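Local coordinates for thiamin pyrophosphokinase family protein (Enterococcus faecalis, PDB 3MEL) that probably transfers pyrophosphate from ATP to thiamine and binds thiamine diphosphate and magnesium, at residues 135-140 / 207-212; 156-161 / 195-200; 25-30 / 43-48; 3-8 / 97-102. All blocks are in the same frame, centred on the assembly; numbering follows the deposited sequence.

Contact 1: residues 135-140 / 207-212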
loop_
_atom_site.group_PDB
_atom_site.type_symbol
_atom_site.label_atom_id
_atom_site.label_comp_id
_atom_site.label_asym_id
_atom_site.label_seq_id
_atom_site.Cartn_x
_atom_site.Cartn_y
_atom_site.Cartn_z
ATOM N N ASN A 135 6.718 6.162 7.239
ATOM C CA ASN A 135 5.736 6.817 6.381
ATOM C C ASN A 135 4.804 7.717 7.131
ATOM O O ASN A 135 4.472 7.459 8.287
ATOM C CB ASN A 135 4.924 5.782 5.600
ATOM C CG ASN A 135 5.737 5.108 4.535
ATOM O OD1 ASN A 135 5.972 5.679 3.477
ATOM N ND2 ASN A 135 6.195 3.896 4.812
ATOM N N SER A 136 4.378 8.779 6.465
ATOM C CA SER A 136 3.409 9.674 7.051
ATOM C C SER A 136 2.494 10.207 5.972
ATOM O O SER A 136 2.959 10.879 5.043
ATOM C CB SER A 136 4.095 10.826 7.773
ATOM O OG SER A 136 3.132 11.799 8.146
ATOM N N ILE A 137 1.193 9.938 6.123
ATOM C CA ILE A 137 0.227 10.150 5.057
ATOM C C ILE A 137 -0.846 11.178 5.406
ATOM O O ILE A 137 -1.474 11.101 6.451
ATOM C CB ILE A 137 -0.432 8.808 4.670
ATOM C CG1 ILE A 137 0.643 7.777 4.304
ATOM C CG2 ILE A 137 -1.388 8.987 3.495
ATOM C CD1 ILE A 137 0.151 6.360 4.147
ATOM N N GLN A 138 -1.052 12.142 4.515
ATOM C CA GLN A 138 -2.072 13.171 4.694
ATOM C C GLN A 138 -2.968 13.205 3.470
ATOM O O GLN A 138 -2.499 12.941 2.364
ATOM C CB GLN A 138 -1.419 14.540 4.853
ATOM C CG GLN A 138 -1.240 14.994 6.291
ATOM C CD GLN A 138 -1.045 16.502 6.405
ATOM O OE1 GLN A 138 0.007 17.035 6.046
ATOM N NE2 GLN A 138 -2.064 17.193 6.890
ATOM N N TYR A 139 -4.243 13.547 3.643
ATOM C CA TYR A 139 -5.166 13.563 2.501
ATOM C C TYR A 139 -5.602 14.959 2.104
ATOM O O TYR A 139 -5.775 15.826 2.954
ATOM C CB TYR A 139 -6.392 12.678 2.746
ATOM C CG TYR A 139 -6.030 11.231 2.934
ATOM C CD1 TYR A 139 -5.839 10.389 1.846
ATOM C CD2 TYR A 139 -5.856 10.709 4.197
ATOM C CE1 TYR A 139 -5.497 9.066 2.023
ATOM C CE2 TYR A 139 -5.517 9.392 4.379
ATOM C CZ TYR A 139 -5.336 8.581 3.298
ATOM O OH TYR A 139 -4.987 7.289 3.518
ATOM N N TYR A 140 -5.774 15.166 0.801
ATOM C CA TYR A 140 -6.204 16.457 0.285
ATOM C C TYR A 140 -7.294 16.351 -0.776
ATOM O O TYR A 140 -7.200 15.540 -1.688
ATOM C CB TYR A 140 -5.017 17.209 -0.296
ATOM C CG TYR A 140 -4.024 17.671 0.735
ATOM C CD1 TYR A 140 -4.188 18.877 1.389
ATOM C CD2 TYR A 140 -2.921 16.898 1.053
ATOM C CE1 TYR A 140 -3.293 19.290 2.327
ATOM C CE2 TYR A 140 -2.014 17.307 1.997
ATOM C CZ TYR A 140 -2.200 18.506 2.631
ATOM O OH TYR A 140 -1.276 18.928 3.567
ATOM N N ALA A 207 -3.018 11.849 -1.862
ATOM C CA ALA A 207 -2.474 11.466 -0.589
ATOM C C ALA A 207 -1.058 11.973 -0.596
ATOM O O ALA A 207 -0.205 11.433 -1.296
ATOM C CB ALA A 207 -2.492 9.940 -0.437
ATOM N N VAL A 208 -0.795 13.030 0.152
ATOM C CA VAL A 208 0.570 13.486 0.244
ATOM C C VAL A 208 1.284 12.534 1.188
ATOM O O VAL A 208 0.794 12.271 2.292
ATOM C CB VAL A 208 0.628 14.930 0.740
ATOM C CG1 VAL A 208 2.054 15.322 1.078
ATOM C CG2 VAL A 208 0.037 15.853 -0.311
ATOM N N ILE A 209 2.416 11.989 0.751
ATOM C CA ILE A 209 3.171 11.051 1.584
ATOM C C ILE A 209 4.614 11.482 1.796
ATOM O O ILE A 209 5.317 11.766 0.836
ATOM C CB ILE A 209 3.166 9.613 0.996
ATOM C CG1 ILE A 209 1.756 9.013 1.021
ATOM C CG2 ILE A 209 4.129 8.716 1.759
ATOM C CD1 ILE A 209 1.683 7.633 0.417
ATOM N N GLN A 210 5.048 11.531 3.054
ATOM C CA GLN A 210 6.446 11.799 3.382
ATOM C C GLN A 210 7.074 10.562 3.996
ATOM O O GLN A 210 6.492 9.947 4.873
ATOM C CB GLN A 210 6.566 12.981 4.339
ATOM C CG GLN A 210 6.095 14.312 3.758
ATOM C CD GLN A 210 6.432 15.499 4.655
ATOM O OE1 GLN A 210 5.577 16.344 4.925
ATOM N NE2 GLN A 210 7.683 15.565 5.112
ATOM N N SER A 211 8.274 10.210 3.553
ATOM C CA SER A 211 8.841 8.906 3.866
ATOM C C SER A 211 10.346 9.013 4.034
ATOM O O SER A 211 10.915 10.073 3.790
ATOM C CB SER A 211 8.503 7.916 2.748
ATOM O OG SER A 211 8.747 8.463 1.446
ATOM N N LYS A 212 10.985 7.925 4.460
ATOM C CA LYS A 212 12.448 7.864 4.575
ATOM C C LYS A 212 12.939 6.421 4.517
ATOM O O LYS A 212 12.139 5.496 4.625
ATOM C CB LYS A 212 12.927 8.492 5.882
ATOM C CG LYS A 212 12.654 7.633 7.117
ATOM C CD LYS A 212 13.070 8.349 8.390
ATOM C CE LYS A 212 12.550 7.645 9.634
ATOM N NZ LYS A 212 12.831 8.427 10.881
#
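I137 and I209 form a non-hydrogen-bonded pair between antiparallel strands 135-140 and 207-211, their side chains side by side and pointing the same way. Both hold CG1 anti to the carbonyl carbon (chi1 -55° in I137), which brings I137 CG1 to 3.7 Å from I209 CG1. On the same face the Y139 ring slants past A207, with Y139 CE1 4.0 Å from A207 CB, and at the other end N135 OD1 lies 3.5 Å from S211 CB. The N135 amide is gripped by the second subunit: OD1 accepts from I106 N and ND2 donates to G104 O of that chain. On the opposite face, V208 CG2 meets the CD2-CE2 side of the Y140 ring obliquely, 3.4 Å from Y140 CE2, while F199 and R126 also pack on that ring. The rest of this face is looser. S136 turns its hydroxyl to E150, and Q138, partly exposed, approaches V208 mainly with CB. The ladder beneath includes Q138 N to V208 O, 2.9 Å and almost straight at 172°, answered by a weak bond from V208 N to Q138 O; S136 and Q210 exchange a second pair. Between these strands, then, polar bonding is left to the backbone and side-chain contact is largely apolar, while the polar ends of N135 and S136 tie the strand to the second subunit and to E150.

Contact 2: residues 156-161 / 195-200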
loop_
_atom_site.group_PDB
_atom_site.type_symbol
_atom_site.label_atom_id
_atom_site.label_comp_id
_atom_site.label_asym_id
_atom_site.label_seq_id
_atom_site.Cartn_x
_atom_site.Cartn_y
_atom_site.Cartn_z
ATOM N N LEU A 156 9.245 13.195 -0.512
ATOM C CA LEU A 156 7.907 13.749 -0.646
ATOM C C LEU A 156 7.209 13.067 -1.829
ATOM O O LEU A 156 7.836 12.738 -2.829
ATOM C CB LEU A 156 7.992 15.264 -0.862
ATOM C CG LEU A 156 6.720 16.076 -1.143
ATOM C CD1 LEU A 156 5.673 15.967 -0.016
ATOM C CD2 LEU A 156 7.064 17.527 -1.438
ATOM N N ALA A 157 5.914 12.836 -1.725
ATOM C CA ALA A 157 5.226 12.125 -2.785
ATOM C C ALA A 157 3.819 12.652 -2.960
ATOM O O ALA A 157 3.117 12.957 -1.989
ATOM C CB ALA A 157 5.197 10.661 -2.490
ATOM N N TYR A 158 3.422 12.796 -4.213
ATOM C CA TYR A 158 2.035 13.081 -4.516
ATOM C C TYR A 158 1.422 11.855 -5.169
ATOM O O TYR A 158 1.680 11.535 -6.334
ATOM C CB TYR A 158 1.905 14.325 -5.383
ATOM C CG TYR A 158 2.387 15.565 -4.670
ATOM C CD1 TYR A 158 1.512 16.358 -3.944
ATOM C CD2 TYR A 158 3.727 15.932 -4.713
ATOM C CE1 TYR A 158 1.967 17.490 -3.274
ATOM C CE2 TYR A 158 4.180 17.041 -4.072
ATOM C CZ TYR A 158 3.302 17.822 -3.350
ATOM O OH TYR A 158 3.782 18.935 -2.709
ATOM N N CYS A 159 0.641 11.144 -4.365
ATOM C CA CYS A 159 -0.006 9.920 -4.786
ATOM C C CYS A 159 -1.443 10.259 -5.136
ATOM O O CYS A 159 -2.234 10.590 -4.263
ATOM C CB CYS A 159 0.071 8.916 -3.648
ATOM S SG CYS A 159 1.772 8.548 -3.193
ATOM N N CYS A 160 -1.762 10.253 -6.421
ATOM C CA CYS A 160 -3.107 10.572 -6.870
ATOM C C CYS A 160 -3.969 9.327 -6.792
ATOM O O CYS A 160 -3.763 8.379 -7.553
ATOM C CB CYS A 160 -3.077 11.091 -8.303
ATOM S SG CYS A 160 -2.016 12.524 -8.492
ATOM N N LEU A 161 -4.927 9.320 -5.876
ATOM C CA LEU A 161 -5.717 8.128 -5.654
ATOM C C LEU A 161 -6.751 7.960 -6.767
ATOM O O LEU A 161 -7.261 6.844 -7.030
ATOM C CB LEU A 161 -6.374 8.184 -4.283
ATOM C CG LEU A 161 -5.359 8.318 -3.151
ATOM C CD1 LEU A 161 -6.081 8.480 -1.821
ATOM C CD2 LEU A 161 -4.401 7.123 -3.146
ATOM N N GLU A 195 11.724 24.222 3.631
ATOM C CA GLU A 195 11.105 23.545 4.759
ATOM C C GLU A 195 9.632 23.279 4.449
ATOM O O GLU A 195 8.903 22.664 5.247
ATOM C CB GLU A 195 11.256 24.385 6.032
ATOM C CG GLU A 195 12.708 24.777 6.347
ATOM C CD GLU A 195 13.656 23.579 6.380
ATOM O OE1 GLU A 195 13.405 22.641 7.176
ATOM O OE2 GLU A 195 14.653 23.585 5.614
ATOM N N ALA A 196 9.195 23.746 3.286
ATOM C CA ALA A 196 7.810 23.582 2.895
ATOM C C ALA A 196 7.734 23.487 1.398
ATOM O O ALA A 196 8.511 24.128 0.695
ATOM C CB ALA A 196 6.964 24.748 3.388
ATOM N N ALA A 197 6.799 22.682 0.907
ATOM C CA ALA A 197 6.521 22.633 -0.518
ATOM C C ALA A 197 5.111 23.158 -0.712
ATOM O O ALA A 197 4.420 23.446 0.258
ATOM C CB ALA A 197 6.661 21.233 -1.035
ATOM N N ALA A 198 4.693 23.325 -1.958
ATOM C CA ALA A 198 3.321 23.728 -2.223
ATOM C C ALA A 198 2.778 23.031 -3.471
ATOM O O ALA A 198 3.550 22.553 -4.303
ATOM C CB ALA A 198 3.219 25.235 -2.351
ATOM N N PHE A 199 1.451 22.951 -3.580
ATOM C CA PHE A 199 0.803 22.305 -4.718
ATOM C C PHE A 199 -0.683 22.615 -4.747
ATOM O O PHE A 199 -1.275 22.971 -3.729
ATOM C CB PHE A 199 0.988 20.790 -4.660
ATOM C CG PHE A 199 0.037 20.095 -3.715
ATOM C CD1 PHE A 199 -1.091 19.443 -4.199
ATOM C CD2 PHE A 199 0.273 20.091 -2.341
ATOM C CE1 PHE A 199 -1.976 18.791 -3.332
ATOM C CE2 PHE A 199 -0.606 19.437 -1.455
ATOM C CZ PHE A 199 -1.733 18.787 -1.953
ATOM N N SER A 200 -1.289 22.456 -5.919
ATOM C CA SER A 200 -2.717 22.699 -6.078
ATOM C C SER A 200 -3.306 21.859 -7.208
ATOM O O SER A 200 -2.574 21.338 -8.055
ATOM C CB SER A 200 -3.013 24.193 -6.284
ATOM O OG SER A 200 -1.959 24.842 -6.976
#
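A197 is the first residue of 195-200 to touch 156-161: its methyl group meets one branch of L156, A197 CB lying 3.7 Å from L156 CD2. L156 holds CG anti to its backbone N (chi1 175°) and touches with the CD2 branch; F192 packs on both residues. The same A197 CB is 4.0 Å from Y158 OH. A198 comes next and points its methyl group away, offering chiefly its carbonyl to the neighbourhood of the Y158 hydroxyl. These strands belong to different sheets, one mixed and one antiparallel, stacked face to face with strand axes 10.3 Å apart and inclined by 16°; side chains, not backbone bonds, join the two layers of this beta sandwich in the putative thiamine-binding domain. F199 then brings its ring against Y158. Its CG sits between the backbone N and the carbonyl carbon, and one face of the ring receives the edge of Y158 in a T-shaped pair, with centroids 4.8 Å apart and planes at 61°. The touching corner, Y158 CE1, stands above the rim of the F199 ring near CG and CD2, 3.2 Å from F199 CD2. V208 and L169 pack against both aromatic side chains.

Contact 3: residues 25-30 / 43-48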
loop_
_atom_site.group_PDB
_atom_site.type_symbol
_atom_site.label_atom_id
_atom_site.label_comp_id
_atom_site.label_asym_id
_atom_site.label_seq_id
_atom_site.Cartn_x
_atom_site.Cartn_y
_atom_site.Cartn_z
ATOM N N TYR A 25 -6.469 12.126 23.705
ATOM C CA TYR A 25 -7.354 10.976 23.745
ATOM C C TYR A 25 -6.628 9.812 23.086
ATOM O O TYR A 25 -6.125 9.947 21.976
ATOM C CB TYR A 25 -8.641 11.298 22.982
ATOM C CG TYR A 25 -9.809 10.369 23.249
ATOM C CD1 TYR A 25 -10.398 10.312 24.511
ATOM C CD2 TYR A 25 -10.345 9.562 22.236
ATOM C CE1 TYR A 25 -11.471 9.467 24.762
ATOM C CE2 TYR A 25 -11.426 8.725 22.478
ATOM C CZ TYR A 25 -11.979 8.685 23.742
ATOM O OH TYR A 25 -13.045 7.860 24.008
ATOM N N PHE A 26 -6.566 8.671 23.766
ATOM C CA PHE A 26 -5.862 7.515 23.232
ATOM C C PHE A 26 -6.817 6.361 22.964
ATOM O O PHE A 26 -7.587 5.963 23.838
ATOM C CB PHE A 26 -4.747 7.071 24.180
ATOM C CG PHE A 26 -3.631 8.066 24.316
ATOM C CD1 PHE A 26 -2.342 7.741 23.945
ATOM C CD2 PHE A 26 -3.867 9.336 24.831
ATOM C CE1 PHE A 26 -1.301 8.650 24.087
ATOM C CE2 PHE A 26 -2.835 10.248 24.973
ATOM C CZ PHE A 26 -1.550 9.901 24.590
ATOM N N VAL A 27 -6.743 5.822 21.746
ATOM C CA VAL A 27 -7.676 4.812 21.261
ATOM C C VAL A 27 -6.946 3.530 20.887
ATOM O O VAL A 27 -6.059 3.542 20.056
ATOM C CB VAL A 27 -8.450 5.322 20.039
ATOM C CG1 VAL A 27 -9.526 4.321 19.623
ATOM C CG2 VAL A 27 -9.086 6.648 20.343
ATOM N N GLY A 28 -7.323 2.426 21.520
ATOM C CA GLY A 28 -6.751 1.136 21.207
ATOM C C GLY A 28 -7.664 0.424 20.232
ATOM O O GLY A 28 -8.886 0.544 20.302
ATOM N N ILE A 29 -7.073 -0.308 19.301
ATOM C CA ILE A 29 -7.844 -1.106 18.365
ATOM C C ILE A 29 -7.406 -2.552 18.502
ATOM O O ILE A 29 -6.259 -2.886 18.209
ATOM C CB ILE A 29 -7.624 -0.629 16.930
ATOM C CG1 ILE A 29 -7.958 0.865 16.817
ATOM C CG2 ILE A 29 -8.457 -1.441 15.987
ATOM C CD1 ILE A 29 -7.668 1.472 15.463
ATOM N N ASP A 30 -8.307 -3.406 18.981
ATOM C CA ASP A 30 -7.980 -4.813 19.172
ATOM C C ASP A 30 -6.670 -4.933 19.943
ATOM O O ASP A 30 -6.532 -4.418 21.041
ATOM C CB ASP A 30 -7.843 -5.538 17.825
ATOM C CG ASP A 30 -8.993 -6.470 17.536
ATOM O OD1 ASP A 30 -10.073 -6.294 18.124
ATOM O OD2 ASP A 30 -8.826 -7.381 16.702
ATOM N N LEU A 43 -5.166 4.419 27.814
ATOM C CA LEU A 43 -6.117 3.704 26.972
ATOM C C LEU A 43 -7.444 4.229 27.410
ATOM O O LEU A 43 -7.882 3.935 28.502
ATOM C CB LEU A 43 -6.053 2.197 27.220
ATOM C CG LEU A 43 -7.106 1.327 26.538
ATOM C CD1 LEU A 43 -7.023 1.457 25.022
ATOM C CD2 LEU A 43 -6.963 -0.128 26.972
ATOM N N GLN A 44 -8.074 5.038 26.582
ATOM C CA GLN A 44 -9.322 5.650 26.986
ATOM C C GLN A 44 -10.511 5.119 26.189
ATOM O O GLN A 44 -11.667 5.273 26.610
ATOM C CB GLN A 44 -9.220 7.168 26.883
ATOM C CG GLN A 44 -8.179 7.751 27.811
ATOM C CD GLN A 44 -7.766 9.126 27.392
ATOM O OE1 GLN A 44 -8.275 10.117 27.884
ATOM N NE2 GLN A 44 -6.861 9.191 26.448
ATOM N N LEU A 45 -10.217 4.506 25.043
ATOM C CA LEU A 45 -11.244 3.902 24.188
ATOM C C LEU A 45 -10.710 2.606 23.580
ATOM O O LEU A 45 -9.693 2.626 22.891
ATOM C CB LEU A 45 -11.680 4.881 23.095
ATOM C CG LEU A 45 -12.774 4.474 22.103
ATOM C CD1 LEU A 45 -14.092 4.200 22.811
ATOM C CD2 LEU A 45 -12.951 5.546 21.023
ATOM N N ALA A 46 -11.367 1.480 23.873
ATOM C CA ALA A 46 -10.954 0.181 23.318
ATOM C C ALA A 46 -11.974 -0.351 22.299
ATOM O O ALA A 46 -13.159 -0.468 22.606
ATOM C CB ALA A 46 -10.718 -0.814 24.420
ATOM N N VAL A 47 -11.516 -0.640 21.079
ATOM C CA VAL A 47 -12.424 -1.008 19.989
ATOM C C VAL A 47 -12.006 -2.255 19.203
ATOM O O VAL A 47 -10.828 -2.489 18.935
ATOM C CB VAL A 47 -12.602 0.147 18.984
ATOM C CG1 VAL A 47 -13.952 0.030 18.300
ATOM C CG2 VAL A 47 -12.506 1.464 19.683
ATOM N N GLY A 48 -12.994 -3.047 18.814
ATOM C CA GLY A 48 -12.721 -4.264 18.080
ATOM C C GLY A 48 -13.606 -5.406 18.498
ATOM O O GLY A 48 -14.575 -5.206 19.204
#
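The Y25 ring has L45 at its edge, with L45 CD2 near the ring plane and 3.8 Å from Y25 CE2, while Q44 CB approaches it obliquely; F91 meets the same ring from outside the contact. The F26 ring takes the end of Q44 at its edge, ring and amide planes inclined by 40°. Beyond the rings, V27 and L45 lie side by side, V27 CG1 3.9 Å from L45 CD2, and V27 CG1 also touches V47 CG2. L43 curls back on the other face, its CD1 3.8 Å from G28 CA, against the face of the strand where G28 has no side chain. Strands 26-29 and 45-48 are parallel neighbours in a beta-alpha-beta unit whose crossover is helix 32-37. F26 O accepts two bonds where the pairing begins, from Q44 N at 2.9 Å and L45 N at 3.2 Å, the first donor tilted 23° from the carbonyl plane. G28 and D30 then donate their N-H groups to L45 O and V47 O, and G28 O accepts from V47 N. Past the strand end, D30 OD1 rests 3.3 Å from G48 CA and accepts a bond from F50 N; D30 and D49 belong to a magnesium site seen in this structure.

Contact 4: residues 3-8 / 97-102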
loop_
_atom_site.group_PDB
_atom_site.type_symbol
_atom_site.label_atom_id
_atom_site.label_comp_id
_atom_site.label_asym_id
_atom_site.label_seq_id
_atom_site.Cartn_x
_atom_site.Cartn_y
_atom_site.Cartn_z
ATOM N N ARG A 3 -5.918 16.604 19.173
ATOM C CA ARG A 3 -5.426 15.459 18.435
ATOM C C ARG A 3 -5.857 14.163 19.090
ATOM O O ARG A 3 -5.913 14.077 20.317
ATOM C CB ARG A 3 -3.914 15.508 18.344
ATOM C CG ARG A 3 -3.420 16.729 17.635
ATOM C CD ARG A 3 -1.920 16.684 17.506
ATOM N NE ARG A 3 -1.416 17.924 16.935
ATOM C CZ ARG A 3 -0.928 18.926 17.653
ATOM N NH1 ARG A 3 -0.866 18.827 18.978
ATOM N NH2 ARG A 3 -0.495 20.022 17.045
ATOM N N VAL A 4 -6.174 13.157 18.282
ATOM C CA VAL A 4 -6.493 11.858 18.839
ATOM C C VAL A 4 -5.557 10.834 18.261
ATOM O O VAL A 4 -5.251 10.888 17.084
ATOM C CB VAL A 4 -7.921 11.450 18.528
ATOM C CG1 VAL A 4 -8.233 10.119 19.191
ATOM C CG2 VAL A 4 -8.904 12.542 18.971
ATOM N N LEU A 5 -5.091 9.905 19.082
ATOM C CA LEU A 5 -4.170 8.870 18.611
ATOM C C LEU A 5 -4.790 7.472 18.630
ATOM O O LEU A 5 -5.242 7.030 19.675
ATOM C CB LEU A 5 -2.919 8.848 19.477
ATOM C CG LEU A 5 -1.922 7.771 19.077
ATOM C CD1 LEU A 5 -1.212 8.179 17.803
ATOM C CD2 LEU A 5 -0.919 7.536 20.170
ATOM N N LEU A 6 -4.795 6.775 17.488
ATOM C CA LEU A 6 -5.386 5.427 17.397
ATOM C C LEU A 6 -4.330 4.346 17.165
ATOM O O LEU A 6 -3.406 4.556 16.405
ATOM C CB LEU A 6 -6.456 5.371 16.304
ATOM C CG LEU A 6 -7.592 6.390 16.403
ATOM C CD1 LEU A 6 -7.095 7.748 15.928
ATOM C CD2 LEU A 6 -8.812 5.968 15.612
ATOM N N VAL A 7 -4.461 3.193 17.816
ATOM C CA VAL A 7 -3.418 2.164 17.749
ATOM C C VAL A 7 -3.925 0.780 17.296
ATOM O O VAL A 7 -4.557 0.049 18.051
ATOM C CB VAL A 7 -2.685 2.037 19.099
ATOM C CG1 VAL A 7 -1.488 1.135 18.973
ATOM C CG2 VAL A 7 -2.270 3.420 19.611
ATOM N N ALA A 8 -3.661 0.438 16.039
ATOM C CA ALA A 8 -3.926 -0.897 15.531
ATOM C C ALA A 8 -2.903 -1.874 16.098
ATOM O O ALA A 8 -2.058 -1.501 16.913
ATOM C CB ALA A 8 -3.880 -0.904 14.034
ATOM N N THR A 97 -4.768 10.450 14.172
ATOM C CA THR A 97 -3.511 9.844 13.786
ATOM C C THR A 97 -3.611 8.353 14.010
ATOM O O THR A 97 -3.830 7.892 15.130
ATOM C CB THR A 97 -2.350 10.410 14.626
ATOM O OG1 THR A 97 -2.271 11.829 14.436
ATOM C CG2 THR A 97 -1.036 9.766 14.242
ATOM N N ILE A 98 -3.456 7.591 12.942
ATOM C CA ILE A 98 -3.564 6.150 13.056
ATOM C C ILE A 98 -2.216 5.496 12.921
ATOM O O ILE A 98 -1.624 5.505 11.855
ATOM C CB ILE A 98 -4.513 5.572 12.004
ATOM C CG1 ILE A 98 -5.889 6.230 12.116
ATOM C CG2 ILE A 98 -4.639 4.066 12.171
ATOM C CD1 ILE A 98 -6.928 5.590 11.200
ATOM N N ILE A 99 -1.723 4.921 14.004
ATOM C CA ILE A 99 -0.494 4.157 13.925
ATOM C C ILE A 99 -0.747 2.661 14.171
ATOM O O ILE A 99 -1.798 2.273 14.683
ATOM C CB ILE A 99 0.566 4.683 14.900
ATOM C CG1 ILE A 99 0.192 4.331 16.341
ATOM C CG2 ILE A 99 0.752 6.185 14.707
ATOM C CD1 ILE A 99 1.311 4.498 17.335
ATOM N N GLY A 100 0.216 1.832 13.771
ATOM C CA GLY A 100 0.177 0.411 14.026
ATOM C C GLY A 100 -0.644 -0.302 12.998
ATOM O O GLY A 100 -0.947 -1.477 13.166
ATOM N N ALA A 101 -1.041 0.409 11.947
ATOM C CA ALA A 101 -1.757 -0.221 10.836
ATOM C C ALA A 101 -0.725 -0.790 9.870
ATOM O O ALA A 101 -0.732 -0.465 8.675
ATOM C CB ALA A 101 -2.663 0.773 10.136
ATOM N N THR A 102 0.146 -1.648 10.414
ATOM C CA THR A 102 1.374 -2.112 9.759
ATOM C C THR A 102 1.437 -3.646 9.622
ATOM O O THR A 102 2.447 -4.206 9.183
ATOM C CB THR A 102 2.669 -1.570 10.492
ATOM O OG1 THR A 102 2.749 -2.071 11.838
ATOM C CG2 THR A 102 2.689 -0.048 10.515
#
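A8 and G100 mark the point where the two parallel strands part, and here segment 97-102 bends abruptly. G100 has positive phi (83°), and A101 beyond it is the centre of an inverse gamma turn. The A8 methyl group points toward this bend, close to the G100 carbonyl, with A8 CB 4.4 Å from A101 CB. Before the bend the pairing is regular. T97 N donates to V4 O at 3.0 Å and 171°, L6 N to T97 O at 2.8 Å, I99 N to L6 O, and finally A8 N to I99 O. On one face L5 CD1 spans two residues of the neighbouring strand, 3.9 Å from T97 CG2 and 4.2 Å from I99 CG2. V7 and I99 lie side by side there, with W15 packed on both. I99 holds CG1 between its backbone N and carbonyl carbon (chi1 72°), which sets CG1 near L6 O and beside V7 CG2. The other face belongs to L6 and I98, and L6 CD1 comes 3.4 Å from T97 O. The side chain of I98 comes to about 4 Å from that of T80, and that of A8 to about 5 Å from the bound thiamine diphosphate. The arrangement is that of a parallel alpha/beta sheet, as in Rossmann-like folds, with the ligand bound near the C-terminal ends of its strands.

In the fold
All four contacts reach one mixed ten-strand sheet. Contacts 3 and 4, with centres about 10 Å apart, lie in its parallel part and touch, since strands 3-7 and 26-29 are neighbours; along the chain, contact 3 falls between the two halves of contact 4. Contacts 1 and 2 follow later, with centres about 8 Å apart and contact 2 between the halves of contact 1; they occupy the antiparallel part, where contact 2 adds the three-strand sheet and both touch the second subunit. Strand 128-131 stands between 95-99 and 135-140, joining the two parts. Contacts 2 and 3 have centres about 31 Å apart, on opposite sides of the chain centre, so one sheet runs from the magnesium site of D30 and D49 to the beta sandwich.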